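Local coordinates for S-M checkpoint control protein rad4 (Schizosaccharomyces pombe, PDB 4BU0) that couples S phase to mitosis as an essential DNA replication and checkpoint protein, binding phosphorylated Crb2 through its first two BRCT domains, the part described here, at residues G50-P55 with V139-A144; A60-P65 with P180-L185; L168-S171 with V177-P180. One frame throughout, in Å; residues are numbered along the deposited sequence. Where two conformers were deposited one is given.

Interaction 1: G50-P55 with V139-A144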
loop_
_atom_site.group_PDB
_atom_site.type_symbol
_atom_site.label_atom_id
_atom_site.label_comp_id
_atom_site.label_asym_id
_atom_site.label_seq_id
_atom_site.Cartn_x
_atom_site.Cartn_y
_atom_site.Cartn_z
ATOM N N GLY A 50 3.294 -3.587 5.500
ATOM C CA GLY A 50 4.570 -3.480 4.800
ATOM C C GLY A 50 4.466 -3.791 3.324
ATOM O O GLY A 50 5.480 -3.767 2.617
ATOM N N ASP A 51 3.230 -4.090 2.857
ATOM C CA ASP A 51 2.903 -4.461 1.476
ATOM C C ASP A 51 1.406 -4.393 1.292
ATOM O O ASP A 51 0.672 -4.472 2.280
ATOM C CB ASP A 51 3.405 -5.893 1.178
ATOM C CG ASP A 51 3.512 -6.259 -0.294
ATOM O OD1 ASP A 51 3.446 -5.341 -1.144
ATOM O OD2 ASP A 51 3.761 -7.446 -0.591
ATOM N N PHE A 52 0.940 -4.279 0.053
ATOM C CA PHE A 52 -0.483 -4.281 -0.259
ATOM C C PHE A 52 -0.936 -5.666 -0.720
ATOM O O PHE A 52 -2.137 -5.929 -0.721
ATOM C CB PHE A 52 -0.799 -3.248 -1.370
ATOM C CG PHE A 52 -0.100 -3.562 -2.677
ATOM C CD1 PHE A 52 -0.682 -4.404 -3.607
ATOM C CD2 PHE A 52 1.148 -3.031 -2.960
ATOM C CE1 PHE A 52 -0.001 -4.751 -4.788
ATOM C CE2 PHE A 52 1.816 -3.359 -4.142
ATOM C CZ PHE A 52 1.236 -4.213 -5.047
ATOM N N ASP A 53 0.003 -6.538 -1.160
ATOM C CA ASP A 53 -0.369 -7.824 -1.735
ATOM C C ASP A 53 -0.442 -8.908 -0.671
ATOM O O ASP A 53 0.350 -9.857 -0.678
ATOM C CB ASP A 53 0.610 -8.230 -2.851
ATOM C CG ASP A 53 0.089 -9.370 -3.704
ATOM O OD1 ASP A 53 -1.093 -9.752 -3.531
ATOM O OD2 ASP A 53 0.861 -9.877 -4.553
ATOM N N THR A 54 -1.367 -8.740 0.264
ATOM C CA THR A 54 -1.601 -9.731 1.316
ATOM C C THR A 54 -3.091 -9.895 1.569
ATOM O O THR A 54 -3.853 -8.932 1.453
ATOM C CB THR A 54 -0.917 -9.362 2.670
ATOM O OG1 THR A 54 -1.697 -8.361 3.335
ATOM C CG2 THR A 54 0.551 -8.957 2.538
ATOM N N PRO A 55 -3.518 -11.080 2.062
ATOM C CA PRO A 55 -4.932 -11.261 2.401
ATOM C C PRO A 55 -5.466 -10.269 3.459
ATOM O O PRO A 55 -6.614 -9.810 3.348
ATOM C CB PRO A 55 -4.964 -12.697 2.942
ATOM C CG PRO A 55 -3.875 -13.381 2.229
ATOM C CD PRO A 55 -2.773 -12.354 2.170
ATOM N N VAL A 139 7.397 -4.763 -12.163
ATOM C CA VAL A 139 6.294 -3.803 -12.146
ATOM C C VAL A 139 5.080 -4.485 -11.532
ATOM O O VAL A 139 4.821 -5.685 -11.780
ATOM C CB VAL A 139 6.039 -3.294 -13.591
ATOM C CG1 VAL A 139 4.647 -2.665 -13.762
ATOM C CG2 VAL A 139 7.157 -2.323 -14.019
ATOM N N THR A 140 4.309 -3.731 -10.725
ATOM C CA THR A 140 3.149 -4.307 -10.064
ATOM C C THR A 140 1.862 -4.017 -10.827
ATOM O O THR A 140 0.890 -4.787 -10.739
ATOM C CB THR A 140 3.036 -3.812 -8.612
ATOM O OG1 THR A 140 2.810 -2.398 -8.575
ATOM C CG2 THR A 140 4.290 -4.172 -7.779
ATOM N N HIS A 141 1.819 -2.850 -11.513
ATOM C CA HIS A 141 0.630 -2.446 -12.250
ATOM C C HIS A 141 1.004 -1.766 -13.517
ATOM O O HIS A 141 1.787 -0.826 -13.480
ATOM C CB HIS A 141 -0.242 -1.453 -11.438
ATOM C CG HIS A 141 -0.725 -2.004 -10.124
ATOM N ND1 HIS A 141 0.117 -2.070 -9.013
ATOM C CD2 HIS A 141 -1.929 -2.547 -9.801
ATOM C CE1 HIS A 141 -0.618 -2.617 -8.037
ATOM N NE2 HIS A 141 -1.854 -2.921 -8.470
ATOM N N LEU A 142 0.419 -2.219 -14.623
ATOM C CA LEU A 142 0.538 -1.516 -15.885
ATOM C C LEU A 142 -0.800 -0.829 -16.152
ATOM O O LEU A 142 -1.793 -1.530 -16.290
ATOM C CB LEU A 142 0.869 -2.518 -17.021
ATOM C CG LEU A 142 0.853 -1.891 -18.421
ATOM C CD1 LEU A 142 1.952 -0.888 -18.584
ATOM C CD2 LEU A 142 0.943 -2.980 -19.507
ATOM N N ILE A 143 -0.826 0.507 -16.192
ATOM C CA ILE A 143 -2.059 1.224 -16.523
ATOM C C ILE A 143 -2.067 1.378 -18.026
ATOM O O ILE A 143 -1.140 1.994 -18.587
ATOM C CB ILE A 143 -2.121 2.581 -15.802
ATOM C CG1 ILE A 143 -2.094 2.394 -14.256
ATOM C CG2 ILE A 143 -3.397 3.324 -16.267
ATOM C CD1 ILE A 143 -1.952 3.727 -13.506
ATOM N N ALA A 144 -3.091 0.832 -18.681
ATOM C CA ALA A 144 -3.129 0.804 -20.134
ATOM C C ALA A 144 -4.293 1.596 -20.686
ATOM O O ALA A 144 -5.388 1.514 -20.138
ATOM C CB ALA A 144 -3.241 -0.645 -20.603
#

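Interaction 2: A60-P65 with P180-L185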
loop_
_atom_site.group_PDB
_atom_site.type_symbol
_atom_site.label_atom_id
_atom_site.label_comp_id
_atom_site.label_asym_id
_atom_site.label_seq_id
_atom_site.Cartn_x
_atom_site.Cartn_y
_atom_site.Cartn_z
ATOM N N ALA A 60 -8.994 -5.480 4.486
ATOM C CA ALA A 60 -9.240 -4.131 4.964
ATOM C C ALA A 60 -9.624 -3.196 3.822
ATOM O O ALA A 60 -10.538 -2.397 3.983
ATOM C CB ALA A 60 -8.003 -3.596 5.688
ATOM N N ALA A 61 -8.939 -3.313 2.659
ATOM C CA ALA A 61 -9.230 -2.429 1.522
ATOM C C ALA A 61 -10.612 -2.646 0.958
ATOM O O ALA A 61 -11.225 -1.703 0.489
ATOM C CB ALA A 61 -8.208 -2.639 0.417
ATOM N N LYS A 62 -11.085 -3.878 0.976
ATOM C CA LYS A 62 -12.372 -4.195 0.378
ATOM C C LYS A 62 -13.537 -4.011 1.345
ATOM O O LYS A 62 -14.563 -3.451 0.957
ATOM C CB LYS A 62 -12.330 -5.645 -0.117
ATOM C CG LYS A 62 -13.462 -6.022 -1.062
ATOM C CD LYS A 62 -13.319 -7.453 -1.566
ATOM C CE LYS A 62 -12.590 -7.498 -2.893
ATOM N NZ LYS A 62 -12.414 -8.890 -3.396
ATOM N N SER A 63 -13.382 -4.466 2.606
ATOM C CA SER A 63 -14.491 -4.547 3.559
ATOM C C SER A 63 -14.425 -3.662 4.817
ATOM O O SER A 63 -15.447 -3.550 5.509
ATOM C CB SER A 63 -14.611 -5.989 4.046
ATOM O OG SER A 63 -14.471 -6.936 2.998
ATOM N N ARG A 64 -13.255 -3.100 5.169
ATOM C CA ARG A 64 -13.170 -2.349 6.422
ATOM C C ARG A 64 -12.495 -0.970 6.264
ATOM O O ARG A 64 -11.383 -0.781 6.776
ATOM C CB ARG A 64 -12.440 -3.198 7.489
ATOM C CG ARG A 64 -13.159 -4.488 7.935
ATOM C CD ARG A 64 -14.424 -4.227 8.751
ATOM N NE ARG A 64 -14.134 -3.392 9.919
ATOM C CZ ARG A 64 -13.795 -3.860 11.115
ATOM N NH1 ARG A 64 -13.757 -5.168 11.339
ATOM N NH2 ARG A 64 -13.510 -3.023 12.103
ATOM N N PRO A 65 -13.184 0.042 5.683
ATOM C CA PRO A 65 -12.570 1.376 5.528
ATOM C C PRO A 65 -12.334 2.119 6.838
ATOM O O PRO A 65 -11.590 3.099 6.859
ATOM C CB PRO A 65 -13.575 2.138 4.650
ATOM C CG PRO A 65 -14.884 1.448 4.913
ATOM C CD PRO A 65 -14.533 0.002 5.066
ATOM N N PRO A 180 -7.025 -5.607 -8.852
ATOM C CA PRO A 180 -7.032 -5.275 -10.288
ATOM C C PRO A 180 -8.210 -5.817 -11.091
ATOM O O PRO A 180 -8.528 -5.233 -12.124
ATOM C CB PRO A 180 -5.728 -5.928 -10.797
ATOM C CG PRO A 180 -5.548 -7.139 -9.873
ATOM C CD PRO A 180 -5.928 -6.542 -8.516
ATOM N N GLN A 181 -8.831 -6.923 -10.652
ATOM C CA GLN A 181 -9.903 -7.540 -11.453
ATOM C C GLN A 181 -11.123 -6.631 -11.591
ATOM O O GLN A 181 -11.951 -6.851 -12.481
ATOM C CB GLN A 181 -10.311 -8.910 -10.888
ATOM C CG GLN A 181 -10.906 -8.886 -9.484
ATOM C CD GLN A 181 -9.885 -8.996 -8.366
ATOM O OE1 GLN A 181 -8.709 -8.668 -8.535
ATOM N NE2 GLN A 181 -10.319 -9.508 -7.204
ATOM N N TYR A 182 -11.211 -5.598 -10.757
ATOM C CA TYR A 182 -12.339 -4.667 -10.846
ATOM C C TYR A 182 -12.100 -3.543 -11.855
ATOM O O TYR A 182 -12.994 -2.723 -12.092
ATOM C CB TYR A 182 -12.635 -4.079 -9.467
ATOM C CG TYR A 182 -12.910 -5.166 -8.458
ATOM C CD1 TYR A 182 -14.034 -5.981 -8.574
ATOM C CD2 TYR A 182 -12.000 -5.447 -7.447
ATOM C CE1 TYR A 182 -14.269 -7.018 -7.676
ATOM C CE2 TYR A 182 -12.237 -6.462 -6.524
ATOM C CZ TYR A 182 -13.366 -7.252 -6.650
ATOM O OH TYR A 182 -13.600 -8.259 -5.756
ATOM N N PHE A 183 -10.891 -3.490 -12.427
ATOM C CA PHE A 183 -10.495 -2.403 -13.309
ATOM C C PHE A 183 -9.882 -2.934 -14.597
ATOM O O PHE A 183 -8.890 -2.406 -15.092
ATOM C CB PHE A 183 -9.496 -1.466 -12.574
ATOM C CG PHE A 183 -10.086 -0.905 -11.300
ATOM C CD1 PHE A 183 -10.999 0.142 -11.340
ATOM C CD2 PHE A 183 -9.794 -1.486 -10.067
ATOM C CE1 PHE A 183 -11.610 0.593 -10.167
ATOM C CE2 PHE A 183 -10.379 -1.008 -8.898
ATOM C CZ PHE A 183 -11.275 0.033 -8.949
ATOM N N GLN A 184 -10.499 -3.970 -15.169
ATOM C CA GLN A 184 -10.010 -4.554 -16.419
ATOM C C GLN A 184 -10.371 -3.680 -17.602
ATOM O O GLN A 184 -11.386 -2.980 -17.588
ATOM C CB GLN A 184 -10.627 -5.958 -16.609
ATOM C CG GLN A 184 -10.305 -6.934 -15.476
ATOM C CD GLN A 184 -11.014 -8.270 -15.613
ATOM O OE1 GLN A 184 -10.849 -8.993 -16.600
ATOM N NE2 GLN A 184 -11.795 -8.653 -14.608
ATOM N N LEU A 185 -9.560 -3.743 -18.654
ATOM C CA LEU A 185 -9.837 -3.006 -19.880
ATOM C C LEU A 185 -11.001 -3.650 -20.653
ATOM O O LEU A 185 -11.258 -4.842 -20.462
ATOM C CB LEU A 185 -8.582 -2.977 -20.739
ATOM C CG LEU A 185 -7.746 -1.707 -20.554
ATOM C CD1 LEU A 185 -6.917 -1.758 -19.275
ATOM C CD2 LEU A 185 -6.805 -1.557 -21.672
#

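Interaction 3: L168-S171 with V177-P180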
loop_
_atom_site.group_PDB
_atom_site.type_symbol
_atom_site.label_atom_id
_atom_site.label_comp_id
_atom_site.label_asym_id
_atom_site.label_seq_id
_atom_site.Cartn_x
_atom_site.Cartn_y
_atom_site.Cartn_z
ATOM N N LEU A 168 -6.286 3.667 -10.441
ATOM C CA LEU A 168 -5.514 4.653 -9.725
ATOM C C LEU A 168 -6.400 5.668 -9.023
ATOM O O LEU A 168 -6.174 5.968 -7.845
ATOM C CB LEU A 168 -4.578 5.361 -10.730
ATOM C CG LEU A 168 -3.708 6.490 -10.134
ATOM C CD1 LEU A 168 -2.731 5.951 -9.089
ATOM C CD2 LEU A 168 -2.920 7.192 -11.254
ATOM N N TRP A 169 -7.394 6.173 -9.725
ATOM C CA TRP A 169 -8.233 7.175 -9.118
ATOM C C TRP A 169 -9.015 6.632 -7.941
ATOM O O TRP A 169 -9.083 7.270 -6.953
ATOM C CB TRP A 169 -9.146 7.833 -10.147
ATOM C CG TRP A 169 -8.466 8.377 -11.384
ATOM C CD1 TRP A 169 -8.930 8.271 -12.634
ATOM C CD2 TRP A 169 -7.244 9.115 -11.471
ATOM N NE1 TRP A 169 -8.072 8.868 -13.508
ATOM C CE2 TRP A 169 -7.032 9.386 -12.804
ATOM C CE3 TRP A 169 -6.309 9.555 -10.556
ATOM C CZ2 TRP A 169 -5.925 10.071 -13.237
ATOM C CZ3 TRP A 169 -5.229 10.232 -11.014
ATOM C CH2 TRP A 169 -5.054 10.458 -12.324
ATOM N N GLN A 170 -9.582 5.448 -8.107
ATOM C CA GLN A 170 -10.349 4.905 -6.985
ATOM C C GLN A 170 -9.441 4.488 -5.819
ATOM O O GLN A 170 -9.879 4.575 -4.671
ATOM C CB GLN A 170 -11.238 3.741 -7.442
ATOM C CG GLN A 170 -12.403 4.268 -8.282
ATOM C CD GLN A 170 -13.517 3.238 -8.426
ATOM O OE1 GLN A 170 -13.707 2.356 -7.574
ATOM N NE2 GLN A 170 -14.260 3.342 -9.529
ATOM N N SER A 171 -8.200 4.000 -6.095
ATOM C CA SER A 171 -7.284 3.624 -5.010
ATOM C C SER A 171 -6.905 4.862 -4.229
ATOM O O SER A 171 -6.923 4.843 -2.996
ATOM C CB SER A 171 -6.027 2.954 -5.577
ATOM O OG SER A 171 -6.328 1.674 -6.115
ATOM N N VAL A 177 -4.649 0.468 -2.032
ATOM C CA VAL A 177 -4.548 -0.213 -3.314
ATOM C C VAL A 177 -5.737 -1.116 -3.459
ATOM O O VAL A 177 -5.980 -1.971 -2.586
ATOM C CB VAL A 177 -3.247 -1.037 -3.393
ATOM C CG1 VAL A 177 -3.213 -1.932 -4.650
ATOM C CG2 VAL A 177 -2.035 -0.110 -3.346
ATOM N N LEU A 178 -6.481 -0.946 -4.553
ATOM C CA LEU A 178 -7.625 -1.821 -4.833
ATOM C C LEU A 178 -7.208 -2.949 -5.761
ATOM O O LEU A 178 -6.232 -2.838 -6.507
ATOM C CB LEU A 178 -8.792 -1.034 -5.432
ATOM C CG LEU A 178 -9.264 0.118 -4.544
ATOM C CD1 LEU A 178 -10.361 0.952 -5.245
ATOM C CD2 LEU A 178 -9.750 -0.380 -3.176
ATOM N N GLU A 179 -7.959 -4.051 -5.730
ATOM C CA GLU A 179 -7.635 -5.238 -6.515
ATOM C C GLU A 179 -7.862 -4.976 -8.005
ATOM O O GLU A 179 -8.776 -4.232 -8.397
ATOM C CB GLU A 179 -8.417 -6.457 -6.010
ATOM C CG GLU A 179 -7.807 -6.969 -4.716
ATOM C CD GLU A 179 -8.566 -8.139 -4.118
ATOM O OE1 GLU A 179 -8.661 -9.190 -4.797
ATOM O OE2 GLU A 179 -9.103 -7.993 -2.995
ATOM N N PRO A 180 -7.025 -5.607 -8.852
ATOM C CA PRO A 180 -7.032 -5.275 -10.288
ATOM C C PRO A 180 -8.210 -5.817 -11.091
ATOM O O PRO A 180 -8.528 -5.233 -12.124
ATOM C CB PRO A 180 -5.728 -5.928 -10.797
ATOM C CG PRO A 180 -5.548 -7.139 -9.873
ATOM C CD PRO A 180 -5.928 -6.542 -8.516
#

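Interaction 1: G50-P55 with V139-A144
The interface between the two tandem BRCT domains is bridged here by an aromatic side chain: Phe52, from the loop between strand 46-49 and helix 55-63 of the first domain, reaches Thr140, just before strand 141-144 of the second, and His141, the first residue of that strand. Each of these strands is the third in chain order of a four-stranded parallel sheet with strand order 2-1-3-4, the BRCT arrangement, so the contact joins equivalent regions of the two repeats. Contact is confined to the far end of the Phe52 ring. Its CZ lies 4.0 Å from CB of Thr140, which sits at the ring edge near the ring plane, while the methyl CG2 of Thr140 is almost as near to the same atom. CG of Phe52 stands between the backbone N and the carbonyl carbon (chi1 62°), a setting that turns the ring toward the second domain. With His141 the meeting is oblique: the ring planes are inclined at 44° and the centroids lie 5.6 Å apart. From the imidazole side, Phe52 CZ comes in at the edge, near the His141 plane. No hydrogen bond crosses between the segments, so the contact rests on van der Waals packing. Polar atoms are paired within the second domain instead: Thr140 OG1 and His141 ND1 lie 2.7 Å apart in a hydrogen bond whose direction is open, and OG1 also meets the backbone N of Arg106. That bond, with the stacking of Trp167 on the imidazole, probably restrains the rotation of His141. Val177 also packs against Phe52. The imidazole meets the phenyl ring through one carbon, CE1, which lies 3.9 Å from Phe52 CZ.

Interaction 2: A60-P65 with P180-L185
Lys62 and Tyr182 account for nearly all of the 87 Å² buried here, and they meet through a single hydrogen bond, from Lys62 NZ to Tyr182 OH at 2.7 Å. The ammonium approaches at the edge of the phenol ring, in its plane, so it addresses the hydroxyl and not the pi face; this is no cation-pi contact. The lysine chain leaves with CG anti to the backbone N (chi1 -166°) and bends once, at chi3 (-94°). The two side chains cross at about a right angle, and CE of Lys62 lies 3.1 Å from Tyr182 OH. Gln181 is the minor third residue, its NE2 4.4 Å from Lys62 NZ and hydrogen-bonded to Glu179 OE1. Within its own segment, Gln181 CG packs 3.9 Å above the centre of one face of the Tyr182 ring. The other carboxylate oxygen of Glu179, OE2, makes a long, weak ion pair with Lys62 NZ, so the ammonium is shared between a hydroxyl and a more distant charge. All three touching residues are exposed, and the nearest CA atoms, those of Lys62 and Tyr182, are 11.2 Å apart. The contact thus spans the domain junction at its surface, tying the last full turn of helix 55-63 in the first BRCT domain to the segment following helix 166-174 in the second, where Pro180 and Phe183 rest against strand 161-163.

Interaction 3: L168-S171 with V177-P180
Ser171 sets OG anti to its carbonyl carbon and beside its backbone N (chi1 -69°), and Leu178 turns CG in the same sense (chi1 -57°); the two settings bring the hydroxyl and the leucine branch together. The backbone N of Leu178 then donates to Ser171 OG at 3.1 Å, with an N-H...O angle of 159°, close enough to straight to count as a well-formed bond. The same hydroxyl is hydrogen-bonded to the carbonyl O of Trp167, one turn earlier in the helix, so this buried oxygen has two polar partners. Carbon atoms also press on it: Leu178 CG lies 3.7 Å from Ser171 OG, and CA of Val177 is 3.8 Å from that oxygen. With the hydroxyl removed, as by an alanine here, the Leu178 N-H would probably be left without its acceptor and Trp167 O without this donor. The arrangement belongs to the C-terminal end of the second BRCT domain, where the chain leaves helix 166-174 and turns back past its last turns; CA of Ser171 and CA of Val177 approach to 5.0 Å. A second fastening to the same helix comes from Trp167, whose NE1 is bonded to the carbonyl O of Leu178, so both polar backbone atoms of this residue are held by the helix. Leu178 carries the largest buried area of the contact, its CB pointing toward the helix, and CD1 lies against the Gln170 backbone and side-chain base, 3.7 Å from Gln170 CB. Beyond CG the glutamine runs extended to an amide whose NE2 bonds to Glu166 OE2. Val177 turns its CB away from the helix, and its N is bonded to Tyr57 OH of the first domain.

How the interactions relate
Interactions 1 and 2 both join the first BRCT domain to the second, while interaction 3 is internal to the second. Their chemistry differs with their place: interaction 1 is partly buried and made by carbon-to-carbon packing, interaction 2 is a polar surface pairing, and interaction 3 combines a buried backbone-to-hydroxyl bond with aliphatic packing. Interactions 2 and 3 end on the same segment, share Pro180 and have centres about 6 Å apart; Phe183 packs on both Gln170 and Leu178. Val177 connects interactions 3 and 1, its CG1 lying 3.7 Å from Phe52 CD1. The chain that interaction 3 fixes to helix 166-174 therefore also lines the junction that the other two contacts span.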